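PDB 7CPX: lovastatin nonaketide synthase, polyketide synthase component from Aspergillus terreus, which builds the nonaketide skeleton of the lovastatin precursor dihydromonacolin L, elongating, methylating and reducing a malonyl-CoA-derived chain in partnership with LovC. Local coordinates for residues L1987-S1995 and S2008-D2016; V2033-E2042 and H2058-T2066. The protein carries 2 engineered substitutions. All coordinates share one frame; numbering follows the deposited sequence.

Interaction 1: residues L1987-S1995 and S2008-D2016; sequences LQVHLATTS and SWLTLHARD
Leu1991 is the first residue of 1987-1995 to touch 2008-2016: its side chain lies alongside that of Trp2009, both pointing the same way. The branch CD1 sits over one face of the indole, toward the rim, 3.7 Å from the centroid of the Trp2009 five-membered ring, a CH-pi contact. CG lies beside the backbone N (chi1 -57°) and the chain then extends to CD1, which carries this methyl over the ring. A branched aliphatic suits the place because one methyl can lie on the five-membered ring while Leu1991 CB packs 3.5 Å from Trp2009 CD1. The carbonyl of Leu1991 accepts the N-H of Leu2010.

Ala1992 turns to the other face of the sheet. Its CB is 3.6 Å from Leu2012 CD1 and 4.2 Å from Leu2010 CB, and so small a side chain lets both leucines come close. Leu2012 also reaches Met2048 of helix 2041-2051. The short, weakly bonded strand 2010-2011 edges a five-stranded parallel sheet, next to 1988-1993; the 3-2-1-4-5 order, counted along the chain, is Rossmann-like, consistent with the non-functional enoylreductase-like domain of this synthase.

Thr1993 turns its side chain to the side of the sheet opposite Ala1992, with Thr2011. Its N donates to Leu2010 O at 3.0 Å; Leu2010 is thus gripped by the residues flanking its partner Ala1992, the parallel pattern. Threonine serves two ways here: with OG1 anti to the backbone N (chi1 -178°), the hydroxyl takes a weak bond from Ser1995 N, and CG2 meets Trp2009 CB at 3.7 Å and Thr2011 CG2 at 3.8 Å.

Thr1994 CA lies 3.5 Å from Leu2012 O, and its CG2 packs against the backbone of Ala2014, in the type II turn from His2013 to Asp2016.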
loop_
_atom_site.group_PDB
_atom_site.type_symbol
_atom_site.label_atom_id
_atom_site.label_comp_id
_atom_site.label_asym_id
_atom_site.label_seq_id
_atom_site.Cartn_x
_atom_site.Cartn_y
_atom_site.Cartn_z
ATOM N N LEU A 1987 48.268 -3.960 29.029
ATOM C CA LEU A 1987 47.450 -4.054 27.828
ATOM C C LEU A 1987 47.126 -2.650 27.340
ATOM O O LEU A 1987 46.594 -1.831 28.098
ATOM C CB LEU A 1987 46.165 -4.841 28.100
ATOM C CG LEU A 1987 45.185 -4.981 26.931
ATOM C CD1 LEU A 1987 45.911 -5.383 25.663
ATOM C CD2 LEU A 1987 44.102 -5.997 27.255
ATOM N N GLN A 1988 47.445 -2.377 26.077
ATOM C CA GLN A 1988 47.275 -1.046 25.501
ATOM C C GLN A 1988 45.792 -0.784 25.276
ATOM O O GLN A 1988 45.199 -1.265 24.308
ATOM C CB GLN A 1988 48.060 -0.931 24.201
ATOM C CG GLN A 1988 48.002 0.442 23.560
ATOM C CD GLN A 1988 49.040 0.616 22.469
ATOM O OE1 GLN A 1988 50.230 0.766 22.750
ATOM N NE2 GLN A 1988 48.597 0.591 21.219
ATOM N N VAL A 1989 45.188 -0.005 26.166
ATOM C CA VAL A 1989 43.764 0.299 26.116
ATOM C C VAL A 1989 43.576 1.664 25.473
ATOM O O VAL A 1989 44.184 2.651 25.906
ATOM C CB VAL A 1989 43.140 0.267 27.520
ATOM C CG1 VAL A 1989 41.702 0.749 27.471
ATOM C CG2 VAL A 1989 43.215 -1.131 28.101
ATOM N N HIS A 1990 42.737 1.721 24.444
ATOM C CA HIS A 1990 42.348 2.970 23.809
ATOM C C HIS A 1990 40.919 3.301 24.209
ATOM O O HIS A 1990 40.083 2.404 24.354
ATOM C CB HIS A 1990 42.456 2.874 22.286
ATOM C CG HIS A 1990 43.827 2.533 21.797
ATOM N ND1 HIS A 1990 44.823 3.474 21.655
ATOM C CD2 HIS A 1990 44.368 1.352 21.413
ATOM C CE1 HIS A 1990 45.919 2.888 21.207
ATOM N NE2 HIS A 1990 45.670 1.601 21.051
ATOM N N LEU A 1991 40.647 4.586 24.408
ATOM C CA LEU A 1991 39.328 5.062 24.797
ATOM C C LEU A 1991 38.718 5.853 23.652
ATOM O O LEU A 1991 39.367 6.744 23.092
ATOM C CB LEU A 1991 39.403 5.936 26.049
ATOM C CG LEU A 1991 40.031 5.317 27.296
ATOM C CD1 LEU A 1991 39.877 6.262 28.473
ATOM C CD2 LEU A 1991 39.410 3.967 27.609
ATOM N N ALA A 1992 37.476 5.529 23.308
ATOM C CA ALA A 1992 36.713 6.264 22.313
ATOM C C ALA A 1992 35.399 6.705 22.938
ATOM O O ALA A 1992 34.720 5.904 23.588
ATOM C CB ALA A 1992 36.453 5.408 21.073
ATOM N N THR A 1993 35.052 7.975 22.754
ATOM C CA THR A 1993 33.828 8.535 23.305
ATOM C C THR A 1993 33.054 9.246 22.209
ATOM O O THR A 1993 33.637 9.943 21.374
ATOM C CB THR A 1993 34.122 9.514 24.451
ATOM O OG1 THR A 1993 32.890 9.998 24.996
ATOM C CG2 THR A 1993 34.950 10.690 23.955
ATOM N N THR A 1994 31.736 9.062 22.216
ATOM C CA THR A 1994 30.845 9.705 21.262
ATOM C C THR A 1994 30.222 10.979 21.816
ATOM O O THR A 1994 29.371 11.582 21.153
ATOM C CB THR A 1994 29.744 8.734 20.834
ATOM O OG1 THR A 1994 28.975 8.343 21.978
ATOM C CG2 THR A 1994 30.347 7.501 20.189
ATOM N N SER A 1995 30.619 11.396 23.013
ATOM C CA SER A 1995 30.084 12.606 23.621
ATOM C C SER A 1995 30.393 13.828 22.763
ATOM O O SER A 1995 31.541 14.057 22.383
ATOM C CB SER A 1995 30.657 12.791 25.026
ATOM O OG SER A 1995 30.137 13.957 25.640
ATOM N N SER A 2008 44.384 10.604 25.799
ATOM C CA SER A 2008 43.037 11.100 26.047
ATOM C C SER A 2008 42.009 10.284 25.273
ATOM O O SER A 2008 42.363 9.401 24.491
ATOM C CB SER A 2008 42.930 12.577 25.665
ATOM O OG SER A 2008 41.614 13.061 25.869
ATOM N N TRP A 2009 40.735 10.585 25.498
ATOM C CA TRP A 2009 39.666 9.889 24.798
ATOM C C TRP A 2009 39.699 10.212 23.311
ATOM O O TRP A 2009 39.925 11.357 22.911
ATOM C CB TRP A 2009 38.308 10.278 25.379
ATOM C CG TRP A 2009 38.024 9.682 26.719
ATOM C CD1 TRP A 2009 37.309 8.551 26.975
ATOM C CD2 TRP A 2009 38.445 10.188 27.990
ATOM N NE1 TRP A 2009 37.258 8.319 28.326
ATOM C CE2 TRP A 2009 37.948 9.309 28.974
ATOM C CE3 TRP A 2009 39.193 11.297 28.394
ATOM C CZ2 TRP A 2009 38.176 9.505 30.333
ATOM C CZ3 TRP A 2009 39.419 11.489 29.744
ATOM C CH2 TRP A 2009 38.911 10.598 30.698
ATOM N N LEU A 2010 39.470 9.192 22.490
ATOM C CA LEU A 2010 39.316 9.377 21.050
ATOM C C LEU A 2010 37.887 9.834 20.796
ATOM O O LEU A 2010 36.964 9.021 20.714
ATOM C CB LEU A 2010 39.637 8.088 20.302
ATOM C CG LEU A 2010 39.418 8.118 18.787
ATOM C CD1 LEU A 2010 40.209 9.244 18.142
ATOM C CD2 LEU A 2010 39.797 6.783 18.173
ATOM N N THR A 2011 37.699 11.147 20.664
ATOM C CA THR A 2011 36.364 11.738 20.594
ATOM C C THR A 2011 35.751 11.424 19.234
ATOM O O THR A 2011 35.753 12.236 18.305
ATOM C CB THR A 2011 36.426 13.240 20.840
ATOM O OG1 THR A 2011 37.358 13.839 19.932
ATOM C CG2 THR A 2011 36.853 13.531 22.273
ATOM N N LEU A 2012 35.214 10.213 19.120
ATOM C CA LEU A 2012 34.477 9.818 17.933
ATOM C C LEU A 2012 33.091 10.455 17.954
ATOM O O LEU A 2012 32.757 11.263 18.827
ATOM C CB LEU A 2012 34.373 8.298 17.850
ATOM C CG LEU A 2012 35.686 7.520 17.782
ATOM C CD1 LEU A 2012 35.405 6.031 17.735
ATOM C CD2 LEU A 2012 36.504 7.945 16.577
ATOM N N HIS A 2013 32.271 10.087 16.977
ATOM C CA HIS A 2013 30.902 10.568 16.892
ATOM C C HIS A 2013 30.030 9.461 16.327
ATOM O O HIS A 2013 30.460 8.713 15.444
ATOM C CB HIS A 2013 30.799 11.815 16.009
ATOM C CG HIS A 2013 29.519 12.571 16.177
ATOM N ND1 HIS A 2013 28.302 12.081 15.755
ATOM C CD2 HIS A 2013 29.267 13.787 16.718
ATOM C CE1 HIS A 2013 27.355 12.959 16.032
ATOM N NE2 HIS A 2013 27.914 14.004 16.616
ATOM N N ALA A 2014 28.808 9.361 16.835
ATOM C CA ALA A 2014 27.866 8.407 16.279
ATOM C C ALA A 2014 27.595 8.745 14.820
ATOM O O ALA A 2014 27.679 9.904 14.402
ATOM C CB ALA A 2014 26.564 8.407 17.078
ATOM N N ARG A 2015 27.289 7.715 14.036
ATOM C CA ARG A 2015 27.058 7.834 12.601
ATOM C C ARG A 2015 28.321 8.215 11.837
ATOM O O ARG A 2015 28.238 8.691 10.701
ATOM C CB ARG A 2015 25.941 8.840 12.299
ATOM C CG ARG A 2015 24.557 8.348 12.677
ATOM C CD ARG A 2015 23.655 9.492 13.101
ATOM N NE ARG A 2015 23.801 9.806 14.517
ATOM C CZ ARG A 2015 23.172 9.166 15.494
ATOM N NH1 ARG A 2015 22.355 8.155 15.245
ATOM N NH2 ARG A 2015 23.368 9.548 16.752
ATOM N N ASP A 2016 29.493 8.018 12.434
ATOM C CA ASP A 2016 30.742 8.270 11.730
ATOM C C ASP A 2016 30.949 7.250 10.616
ATOM O O ASP A 2016 30.545 6.088 10.720
ATOM C CB ASP A 2016 31.925 8.226 12.697
ATOM C CG ASP A 2016 32.290 9.593 13.238
ATOM O OD1 ASP A 2016 32.241 10.571 12.464
ATOM O OD2 ASP A 2016 32.632 9.690 14.435
#

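Interaction 2: residues V2033-E2042 and H2058-T2066; sequences VDLSADQSCE and HYRAADLFT
The guanidinium of Arg2060 has the carboxylate of Glu2042 at its edge and His2058 CE1 over the centre of one face. The salt bridge is side-on, as arginine allows: both NH2 (2.9 Å) and NE (3.1 Å) of Arg2060 grip Glu2042 OE2, and NE also makes a weak bond to OE1. The two planes are 34° apart. Arg2060 runs extended from CG to NE, whereas Glu2042 bends at chi2 (57°), which turns its carboxylate toward the arginine. The ring of Phe2065 meets Leu2035 CD2 at its edge.

Parallel strand pairing joins Val2033 and Tyr2059, with Asp2034 N donating to Tyr2059 O. On the face of the sheet that carries these two side chains, Leu2064 crosses Val2033 and Leu2035 at about a right angle. Leucine's two methyls serve both: CD1 lies 4.0 Å from Val2033 CG1, CD2 3.9 Å from Leu2035 CD2. Strand 2031-2034, helix 2041-2051 and strand 2057-2059 form a beta-alpha-beta unit.

Asp2034 OD1 closes an Asx turn with Ser2036 N, and OD2 is bonded to Thr2045 OG1, so both oxygens of the buried carboxylate have partners. The positive charge of Arg2060 would be expected to stabilise the ionised form of Glu2042.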
loop_
_atom_site.group_PDB
_atom_site.type_symbol
_atom_site.label_atom_id
_atom_site.label_comp_id
_atom_site.label_asym_id
_atom_site.label_seq_id
_atom_site.Cartn_x
_atom_site.Cartn_y
_atom_site.Cartn_z
ATOM N N VAL A 2033 35.328 -3.316 22.961
ATOM C CA VAL A 2033 34.463 -3.397 24.130
ATOM C C VAL A 2033 33.515 -2.210 24.050
ATOM O O VAL A 2033 33.883 -1.083 24.399
ATOM C CB VAL A 2033 35.260 -3.390 25.438
ATOM C CG1 VAL A 2033 34.325 -3.462 26.628
ATOM C CG2 VAL A 2033 36.248 -4.543 25.458
ATOM N N ASP A 2034 32.293 -2.451 23.583
ATOM C CA ASP A 2034 31.299 -1.391 23.436
ATOM C C ASP A 2034 30.528 -1.278 24.744
ATOM O O ASP A 2034 29.644 -2.088 25.032
ATOM C CB ASP A 2034 30.369 -1.681 22.264
ATOM C CG ASP A 2034 29.319 -0.604 22.073
ATOM O OD1 ASP A 2034 29.390 0.432 22.767
ATOM O OD2 ASP A 2034 28.420 -0.793 21.228
ATOM N N LEU A 2035 30.863 -0.265 25.539
ATOM C CA LEU A 2035 30.157 0.032 26.776
ATOM C C LEU A 2035 29.134 1.143 26.599
ATOM O O LEU A 2035 28.606 1.650 27.593
ATOM C CB LEU A 2035 31.152 0.409 27.875
ATOM C CG LEU A 2035 32.270 -0.603 28.132
ATOM C CD1 LEU A 2035 33.077 -0.206 29.354
ATOM C CD2 LEU A 2035 31.709 -2.005 28.295
ATOM N N SER A 2036 28.846 1.532 25.359
ATOM C CA SER A 2036 27.871 2.580 25.099
ATOM C C SER A 2036 26.493 2.137 25.566
ATOM O O SER A 2036 25.866 1.275 24.941
ATOM C CB SER A 2036 27.841 2.929 23.611
ATOM O OG SER A 2036 26.953 4.004 23.358
ATOM N N ALA A 2037 26.014 2.719 26.666
ATOM C CA ALA A 2037 24.684 2.379 27.152
ATOM C C ALA A 2037 23.624 2.723 26.116
ATOM O O ALA A 2037 22.695 1.941 25.882
ATOM C CB ALA A 2037 24.407 3.105 28.466
ATOM N N ASP A 2038 23.748 3.886 25.485
ATOM C CA ASP A 2038 22.842 4.250 24.405
ATOM C C ASP A 2038 23.099 3.356 23.198
ATOM O O ASP A 2038 24.246 3.175 22.778
ATOM C CB ASP A 2038 23.027 5.719 24.030
ATOM C CG ASP A 2038 22.038 6.182 22.978
ATOM O OD1 ASP A 2038 21.158 5.384 22.592
ATOM O OD2 ASP A 2038 22.141 7.346 22.536
ATOM N N GLN A 2039 22.026 2.796 22.641
ATOM C CA GLN A 2039 22.152 1.890 21.508
ATOM C C GLN A 2039 22.443 2.616 20.203
ATOM O O GLN A 2039 22.704 1.955 19.191
ATOM C CB GLN A 2039 20.874 1.062 21.367
ATOM C CG GLN A 2039 20.504 0.292 22.625
ATOM C CD GLN A 2039 19.203 -0.469 22.484
ATOM O OE1 GLN A 2039 18.641 -0.567 21.393
ATOM N NE2 GLN A 2039 18.714 -1.013 23.593
ATOM N N SER A 2040 22.409 3.951 20.200
ATOM C CA SER A 2040 22.675 4.696 18.972
ATOM C C SER A 2040 24.050 4.360 18.410
ATOM O O SER A 2040 24.226 4.274 17.189
ATOM C CB SER A 2040 22.561 6.196 19.240
ATOM O OG SER A 2040 23.478 6.604 20.240
ATOM N N CYS A 2041 25.037 4.164 19.284
ATOM C CA CYS A 2041 26.388 3.847 18.842
ATOM C C CYS A 2041 26.495 2.462 18.220
ATOM O O CYS A 2041 27.528 2.157 17.613
ATOM C CB CYS A 2041 27.360 3.956 20.018
ATOM S SG CYS A 2041 27.368 5.572 20.823
ATOM N N GLU A 2042 25.460 1.627 18.347
ATOM C CA GLU A 2042 25.543 0.255 17.856
ATOM C C GLU A 2042 26.007 0.217 16.405
ATOM O O GLU A 2042 26.941 -0.514 16.058
ATOM C CB GLU A 2042 24.184 -0.432 18.006
ATOM C CG GLU A 2042 24.109 -1.821 17.386
ATOM C CD GLU A 2042 25.150 -2.771 17.948
ATOM O OE1 GLU A 2042 25.675 -2.503 19.048
ATOM O OE2 GLU A 2042 25.445 -3.788 17.284
ATOM N N HIS A 2058 34.700 -8.888 20.033
ATOM C CA HIS A 2058 33.689 -7.871 20.274
ATOM C C HIS A 2058 32.948 -8.173 21.566
ATOM O O HIS A 2058 32.561 -9.317 21.819
ATOM C CB HIS A 2058 32.697 -7.797 19.113
ATOM C CG HIS A 2058 31.689 -6.701 19.253
ATOM N ND1 HIS A 2058 30.526 -6.657 18.515
ATOM C CD2 HIS A 2058 31.671 -5.605 20.047
ATOM C CE1 HIS A 2058 29.834 -5.583 18.851
ATOM N NE2 HIS A 2058 30.508 -4.929 19.779
ATOM N N TYR A 2059 32.756 -7.136 22.381
ATOM C CA TYR A 2059 31.993 -7.242 23.620
ATOM C C TYR A 2059 31.116 -6.009 23.749
ATOM O O TYR A 2059 31.627 -4.885 23.781
ATOM C CB TYR A 2059 32.920 -7.376 24.831
ATOM C CG TYR A 2059 33.814 -8.591 24.778
ATOM C CD1 TYR A 2059 35.066 -8.528 24.184
ATOM C CD2 TYR A 2059 33.407 -9.802 25.320
ATOM C CE1 TYR A 2059 35.888 -9.636 24.131
ATOM C CE2 TYR A 2059 34.222 -10.915 25.272
ATOM C CZ TYR A 2059 35.461 -10.827 24.678
ATOM O OH TYR A 2059 36.277 -11.934 24.627
ATOM N N ARG A 2060 29.807 -6.216 23.823
ATOM C CA ARG A 2060 28.860 -5.123 23.954
ATOM C C ARG A 2060 28.592 -4.820 25.426
ATOM O O ARG A 2060 29.031 -5.535 26.328
ATOM C CB ARG A 2060 27.553 -5.457 23.234
ATOM C CG ARG A 2060 27.670 -5.507 21.721
ATOM C CD ARG A 2060 26.329 -5.816 21.074
ATOM N NE ARG A 2060 26.374 -5.677 19.622
ATOM C CZ ARG A 2060 26.776 -6.625 18.787
ATOM N NH1 ARG A 2060 27.188 -7.805 19.223
ATOM N NH2 ARG A 2060 26.769 -6.382 17.479
ATOM N N ALA A 2061 27.854 -3.732 25.660
ATOM C CA ALA A 2061 27.486 -3.377 27.024
ATOM C C ALA A 2061 26.694 -4.493 27.689
ATOM O O ALA A 2061 26.827 -4.714 28.899
ATOM C CB ALA A 2061 26.679 -2.079 27.029
ATOM N N ALA A 2062 25.868 -5.205 26.921
ATOM C CA ALA A 2062 25.131 -6.334 27.471
ATOM C C ALA A 2062 26.059 -7.436 27.956
ATOM O O ALA A 2062 25.679 -8.208 28.843
ATOM C CB ALA A 2062 24.167 -6.893 26.424
ATOM N N ASP A 2063 27.265 -7.530 27.396
ATOM C CA ASP A 2063 28.225 -8.540 27.818
ATOM C C ASP A 2063 28.932 -8.175 29.117
ATOM O O ASP A 2063 29.551 -9.050 29.731
ATOM C CB ASP A 2063 29.265 -8.766 26.719
ATOM C CG ASP A 2063 28.640 -9.198 25.408
ATOM O OD1 ASP A 2063 27.590 -9.872 25.441
ATOM O OD2 ASP A 2063 29.200 -8.864 24.342
ATOM N N LEU A 2064 28.860 -6.912 29.544
ATOM C CA LEU A 2064 29.454 -6.479 30.798
ATOM C C LEU A 2064 28.454 -5.885 31.776
ATOM O O LEU A 2064 28.745 -5.845 32.975
ATOM C CB LEU A 2064 30.559 -5.441 30.545
ATOM C CG LEU A 2064 31.801 -5.946 29.809
ATOM C CD1 LEU A 2064 31.595 -5.925 28.302
ATOM C CD2 LEU A 2064 33.019 -5.125 30.198
ATOM N N PHE A 2065 27.299 -5.420 31.306
ATOM C CA PHE A 2065 26.249 -4.890 32.164
ATOM C C PHE A 2065 24.921 -5.501 31.751
ATOM O O PHE A 2065 24.618 -5.597 30.559
ATOM C CB PHE A 2065 26.175 -3.362 32.076
ATOM C CG PHE A 2065 27.434 -2.666 32.504
ATOM C CD1 PHE A 2065 28.508 -2.552 31.636
ATOM C CD2 PHE A 2065 27.545 -2.123 33.772
ATOM C CE1 PHE A 2065 29.668 -1.912 32.028
ATOM C CE2 PHE A 2065 28.702 -1.482 34.169
ATOM C CZ PHE A 2065 29.765 -1.376 33.296
ATOM N N THR A 2066 24.128 -5.912 32.738
ATOM C CA THR A 2066 22.851 -6.549 32.456
ATOM C C THR A 2066 21.923 -6.343 33.641
ATOM O O THR A 2066 22.353 -5.973 34.737
ATOM C CB THR A 2066 23.019 -8.046 32.168
ATOM O OG1 THR A 2066 21.811 -8.564 31.597
ATOM C CG2 THR A 2066 23.327 -8.804 33.448
#

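Overall arrangement
Interactions 1 and 2 sit at the two edges of one parallel sheet, in the order 2010-2011, 1988-1993, 1964-1968, 2031-2034, 2057-2059, with strand 1964-1968 between them; their centres are about 14 Å apart. They meet where Thr1994 OG1 packs 3.4 Å from Cys2041 SG, and helix 2041-2051, which begins in interaction 2, also packs on Leu2012 of interaction 1. Helix 1935-1953 reaches both segment pairs, touching Val1989 and also Val2033, Tyr2059 and Leu2064. Strand 2065-2066 passes on to another sheet. Neither contact lies at an active site or the NADP pocket. Interaction 1 borders the dimer interface: Arg2015 makes a salt bridge with Glu1021 of the second subunit.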